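Local coordinates for mitogen-activated protein kinase kinase kinase 15 (Homo sapiens, PDB 6V0M) that probably phosphorylates and activates MAP kinase kinases in stress signalling, through complexes with related apoptosis signal-regulating kinases in which its SAM domain may take part, at residues Lys19-Glu22 / Lys23-Glu27; Glu41-Tyr45 / Leu46-Gly50. All coordinates share one frame; numbering follows the deposited sequence.

In the fold
From the N terminus the chain runs through helix 4-13 and a short turn into helix 18-26, where contact 1 joins successive turns of one helix and closes no loop. Helices 31-37 and 40-45 follow. Contact 2 then closes the tight turn that ends helix 40-45 and leads to the long helix 50-70. The two contacts lie in series, neither enclosing nor crossing the other, with centres about 12 Å apart. They meet in space: Lys-23 NZ probably donates to Leu-46 O over 2.6 Å, and Thr-20 CG2 packs 3.6 Å from Leu-48 CD2. Helix 18-26 is thereby tied to the turn between the last two helices of this five-helix SAM fold.

Contact 1. Residues Lys19-Glu22 / Lys23-Glu27; sequences KTIE and KIVEE
The carboxylate of Glu-26 has Glu-22 O over one face, 3.5 Å from CD and displaced toward CG, with OE1 and OE2 a little farther off. With CG beside the backbone N (chi1 -72°) and the chain extended beyond it, Glu-26 lies back along the helix, and its CG comes within 3.0 Å of Glu-22 O. The Glu-22 carboxylate is turned about 30° against that of Glu-26. Its OE1 stands 4.8 Å from Glu-26 OE2, but Lys-19 NZ lies nearer to the same OE1 and may offset the like charges. The same Glu-22 O accepts Glu-26 N at 2.8 Å, one of four consecutive i to i+4 bonds of an alpha-helix. Along a second side, Val-25 CG2 rests 3.2 Å from Ile-21 O and 4.3 Å from Ile-21 CG2. On the buried side, Thr-20 and Ile-24 run side by side, CG2 to CD1 4.0 Å, while Thr-20 OG1 is hydrogen-bonded to Asp-17 OD1 just before the helix. Helix 18-26 thus packs through Ile-21 on Ile-8 and Leu-11 of helix 4-13, through Ile-24 on Tyr-29, and through Thr-20 on Leu-48 in the turn before helix 50-70.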
loop_
_atom_site.group_PDB
_atom_site.type_symbol
_atom_site.label_atom_id
_atom_site.label_comp_id
_atom_site.label_asym_id
_atom_site.label_seq_id
_atom_site.Cartn_x
_atom_site.Cartn_y
_atom_site.Cartn_z
ATOM N N LYS A 19 -13.227 -2.152 3.788
ATOM C CA LYS A 19 -13.010 -3.590 3.681
ATOM C C LYS A 19 -11.633 -3.917 3.176
ATOM O O LYS A 19 -10.991 -4.857 3.633
ATOM C CB LYS A 19 -14.080 -4.294 2.800
ATOM C CG LYS A 19 -15.512 -4.123 3.260
ATOM C CD LYS A 19 -16.196 -5.425 3.711
ATOM C CE LYS A 19 -15.766 -5.862 5.104
ATOM N NZ LYS A 19 -15.826 -7.341 5.276
ATOM N N THR A 20 -11.123 -3.125 2.225
ATOM C CA THR A 20 -9.804 -3.307 1.735
ATOM C C THR A 20 -8.743 -3.022 2.783
ATOM O O THR A 20 -7.733 -3.762 2.871
ATOM C CB THR A 20 -9.513 -2.488 0.474
ATOM O OG1 THR A 20 -10.435 -2.934 -0.520
ATOM C CG2 THR A 20 -8.061 -2.728 0.011
ATOM N N ILE A 21 -8.976 -1.955 3.552
ATOM C CA ILE A 21 -8.101 -1.563 4.623
ATOM C C ILE A 21 -8.036 -2.746 5.641
ATOM O O ILE A 21 -6.941 -3.109 6.121
ATOM C CB ILE A 21 -8.537 -0.235 5.254
ATOM C CG1 ILE A 21 -8.215 0.941 4.292
ATOM C CG2 ILE A 21 -7.931 -0.004 6.647
ATOM C CD1 ILE A 21 -8.833 2.225 4.745
ATOM N N GLU A 22 -9.176 -3.337 5.937
ATOM C CA GLU A 22 -9.209 -4.484 6.875
ATOM C C GLU A 22 -8.385 -5.659 6.412
ATOM O O GLU A 22 -7.616 -6.239 7.185
ATOM C CB GLU A 22 -10.641 -4.932 7.157
ATOM C CG GLU A 22 -11.386 -3.969 8.041
ATOM C CD GLU A 22 -12.865 -4.299 8.196
ATOM O OE1 GLU A 22 -13.264 -5.407 7.767
ATOM O OE2 GLU A 22 -13.605 -3.458 8.780
ATOM N N LYS A 23 -8.504 -5.979 5.115
ATOM C CA LYS A 23 -7.744 -7.033 4.510
ATOM C C LYS A 23 -6.235 -6.820 4.624
ATOM O O LYS A 23 -5.476 -7.758 5.038
ATOM C CB LYS A 23 -8.154 -7.199 3.031
ATOM C CG LYS A 23 -9.397 -8.019 2.877
ATOM C CD LYS A 23 -9.965 -7.940 1.455
ATOM C CE LYS A 23 -9.103 -8.619 0.409
ATOM N NZ LYS A 23 -9.530 -8.145 -0.954
ATOM N N ILE A 24 -5.770 -5.602 4.291
ATOM C CA ILE A 24 -4.364 -5.310 4.402
ATOM C C ILE A 24 -3.819 -5.359 5.833
ATOM O O ILE A 24 -2.747 -5.941 6.132
ATOM C CB ILE A 24 -4.078 -3.955 3.719
ATOM C CG1 ILE A 24 -4.368 -4.170 2.228
ATOM C CG2 ILE A 24 -2.640 -3.591 3.918
ATOM C CD1 ILE A 24 -4.297 -2.890 1.390
ATOM N N VAL A 25 -4.600 -4.776 6.744
ATOM C CA VAL A 25 -4.238 -4.792 8.169
ATOM C C VAL A 25 -4.211 -6.218 8.707
ATOM O O VAL A 25 -3.311 -6.596 9.463
ATOM C CB VAL A 25 -5.220 -3.882 8.930
ATOM C CG1 VAL A 25 -5.199 -4.187 10.450
ATOM C CG2 VAL A 25 -4.924 -2.406 8.565
ATOM N N GLU A 26 -5.194 -7.026 8.332
ATOM C CA GLU A 26 -5.241 -8.443 8.829
ATOM C C GLU A 26 -4.036 -9.254 8.425
ATOM O O GLU A 26 -3.672 -10.156 9.118
ATOM C CB GLU A 26 -6.498 -9.116 8.343
ATOM C CG GLU A 26 -7.718 -8.590 9.071
ATOM C CD GLU A 26 -9.010 -9.120 8.486
ATOM O OE1 GLU A 26 -8.952 -9.814 7.450
ATOM O OE2 GLU A 26 -10.084 -8.807 9.048
ATOM N N GLU A 27 -3.383 -8.891 7.305
ATOM C CA GLU A 27 -2.135 -9.527 6.897
ATOM C C GLU A 27 -0.907 -9.009 7.597
ATOM O O GLU A 27 0.176 -9.580 7.470
ATOM C CB GLU A 27 -1.947 -9.410 5.377
ATOM C CG GLU A 27 -2.939 -10.129 4.506
ATOM C CD GLU A 27 -3.040 -11.621 4.805
ATOM O OE1 GLU A 27 -2.030 -12.310 5.066
ATOM O OE2 GLU A 27 -4.190 -12.108 4.853
#

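Contact 2. Residues Glu41-Tyr45 / Leu46-Gly50; sequences EDLRY and LRLRG
Leu-46 folds back over the last turn of helix 40-45, against Asp-42 and Leu-43. Its CB sits 3.4 Å from Leu-43 O. With CG set beside its own backbone N (chi1 -71°), the chain passes Asp-42 O, 3.4 Å from CG, and ends with CD1 still 3.5 Å from that oxygen. CD1 also reaches the side chain of Leu-43, 4.3 Å from its CD2, whereas Leu-46 CD2 meets Glu-27 CG, and the side chain also touches Tyr-29. The same Leu-43 CD2 meets Leu-48 CD1 at 3.9 Å, the two leucines crossing at a slant, so one methyl serves residues on both sides of Arg-47. The backbone beneath forms a Schellman motif. Leu-46 N still makes a helical bond to Asp-42 O (3.1 Å), but Arg-47 turns to a positive phi of 57°, and its N binds Arg-44 O at 2.9 Å, approaching from above that carbonyl's plane, 66° out of it. Leu-48 N closes the motif with a straight but weak bond to Leu-43 O of 3.4 Å. The leucines before and after the turn thereby share an apolar patch that Leu-43 continues onto Leu-53, Leu-56 and Trp-57 of helix 50-70. Arg-47 starts away from the helix at CB, its CG passing Tyr-45 O, and its side chain touches Lys-23. Arg-49 occupies the N-cap position of the next helix. Chemically, Leu-43 with Leu-48 is the apolar C3-C'' contact that accompanies a Schellman motif. The ammonium of Lys-23, probably bonded at Leu-46 O, would offset some of the partial negative charge gathered at this carboxyl-terminal end of helix 40-45.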
loop_
_atom_site.group_PDB
_atom_site.type_symbol
_atom_site.label_atom_id
_atom_site.label_comp_id
_atom_site.label_asym_id
_atom_site.label_seq_id
_atom_site.Cartn_x
_atom_site.Cartn_y
_atom_site.Cartn_z
ATOM N N GLU A 41 2.306 -8.362 -7.528
ATOM C CA GLU A 41 1.704 -9.683 -7.349
ATOM C C GLU A 41 1.055 -9.878 -5.973
ATOM O O GLU A 41 0.004 -10.528 -5.849
ATOM C CB GLU A 41 2.741 -10.782 -7.631
ATOM C CG GLU A 41 2.190 -12.199 -7.686
ATOM C CD GLU A 41 1.943 -12.897 -6.327
ATOM O OE1 GLU A 41 2.488 -12.509 -5.285
ATOM O OE2 GLU A 41 1.083 -13.776 -6.288
ATOM N N ASP A 42 1.644 -9.264 -4.943
ATOM C CA ASP A 42 1.070 -9.275 -3.561
ATOM C C ASP A 42 -0.267 -8.595 -3.588
ATOM O O ASP A 42 -1.196 -9.112 -2.997
ATOM C CB ASP A 42 1.959 -8.537 -2.550
ATOM C CG ASP A 42 3.282 -9.245 -2.316
ATOM O OD1 ASP A 42 3.225 -10.462 -2.034
ATOM O OD2 ASP A 42 4.393 -8.596 -2.440
ATOM N N LEU A 43 -0.351 -7.445 -4.284
ATOM C CA LEU A 43 -1.622 -6.709 -4.384
ATOM C C LEU A 43 -2.703 -7.533 -5.129
ATOM O O LEU A 43 -3.842 -7.573 -4.697
ATOM C CB LEU A 43 -1.427 -5.369 -5.061
ATOM C CG LEU A 43 -0.417 -4.420 -4.421
ATOM C CD1 LEU A 43 -0.213 -3.198 -5.299
ATOM C CD2 LEU A 43 -0.865 -4.056 -3.029
ATOM N N ARG A 44 -2.312 -8.203 -6.220
ATOM C CA ARG A 44 -3.220 -9.075 -6.953
ATOM C C ARG A 44 -3.706 -10.240 -6.087
ATOM O O ARG A 44 -4.887 -10.627 -6.118
ATOM C CB ARG A 44 -2.601 -9.554 -8.247
ATOM C CG ARG A 44 -2.266 -8.375 -9.190
ATOM C CD ARG A 44 -2.533 -8.556 -10.661
ATOM N NE ARG A 44 -3.222 -7.372 -11.241
ATOM C CZ ARG A 44 -2.646 -6.372 -11.927
ATOM N NH1 ARG A 44 -1.343 -6.361 -12.189
ATOM N NH2 ARG A 44 -3.395 -5.373 -12.376
ATOM N N TYR A 45 -2.796 -10.802 -5.287
ATOM C CA TYR A 45 -3.175 -11.934 -4.417
ATOM C C TYR A 45 -4.189 -11.466 -3.368
ATOM O O TYR A 45 -5.084 -12.225 -2.973
ATOM C CB TYR A 45 -1.918 -12.552 -3.768
ATOM C CG TYR A 45 -2.164 -13.757 -2.948
ATOM C CD1 TYR A 45 -2.342 -14.998 -3.540
ATOM C CD2 TYR A 45 -2.234 -13.661 -1.579
ATOM C CE1 TYR A 45 -2.581 -16.150 -2.754
ATOM C CE2 TYR A 45 -2.458 -14.771 -0.785
ATOM C CZ TYR A 45 -2.616 -16.009 -1.380
ATOM O OH TYR A 45 -2.870 -17.088 -0.584
ATOM N N LEU A 46 -4.068 -10.210 -2.918
ATOM C CA LEU A 46 -5.029 -9.625 -1.995
ATOM C C LEU A 46 -6.368 -9.364 -2.641
ATOM O O LEU A 46 -7.293 -8.992 -1.956
ATOM C CB LEU A 46 -4.495 -8.302 -1.442
ATOM C CG LEU A 46 -3.340 -8.399 -0.468
ATOM C CD1 LEU A 46 -2.604 -7.066 -0.469
ATOM C CD2 LEU A 46 -3.949 -8.760 0.880
ATOM N N ARG A 47 -6.446 -9.571 -3.957
ATOM C CA ARG A 47 -7.636 -9.275 -4.761
ATOM C C ARG A 47 -8.107 -7.818 -4.677
ATOM O O ARG A 47 -9.330 -7.544 -4.687
ATOM C CB ARG A 47 -8.782 -10.224 -4.428
ATOM C CG ARG A 47 -8.365 -11.665 -4.662
ATOM C CD ARG A 47 -9.499 -12.536 -4.255
ATOM N NE ARG A 47 -9.251 -13.937 -4.556
ATOM C CZ ARG A 47 -8.965 -14.876 -3.655
ATOM N NH1 ARG A 47 -8.835 -14.571 -2.365
ATOM N NH2 ARG A 47 -8.797 -16.135 -4.044
ATOM N N LEU A 48 -7.144 -6.899 -4.735
ATOM C CA LEU A 48 -7.446 -5.490 -4.862
ATOM C C LEU A 48 -8.083 -5.221 -6.192
ATOM O O LEU A 48 -7.694 -5.786 -7.221
ATOM C CB LEU A 48 -6.246 -4.578 -4.647
ATOM C CG LEU A 48 -5.335 -4.539 -3.429
ATOM C CD1 LEU A 48 -4.624 -3.190 -3.422
ATOM C CD2 LEU A 48 -6.100 -4.777 -2.177
ATOM N N ARG A 49 -9.124 -4.381 -6.178
ATOM C CA ARG A 49 -9.746 -3.888 -7.390
ATOM C C ARG A 49 -8.775 -2.955 -8.143
ATOM O O ARG A 49 -7.880 -2.326 -7.526
ATOM C CB ARG A 49 -11.015 -3.120 -7.032
ATOM C CG ARG A 49 -12.115 -3.928 -6.357
ATOM C CD ARG A 49 -13.313 -3.018 -6.104
ATOM N NE ARG A 49 -14.282 -3.570 -5.159
ATOM C CZ ARG A 49 -14.349 -3.283 -3.851
ATOM N NH1 ARG A 49 -13.478 -2.467 -3.255
ATOM N NH2 ARG A 49 -15.295 -3.852 -3.109
ATOM N N GLY A 50 -8.928 -2.934 -9.460
ATOM C CA GLY A 50 -7.987 -2.282 -10.392
ATOM C C GLY A 50 -7.667 -0.833 -10.067
ATOM O O GLY A 50 -6.509 -0.406 -10.146
#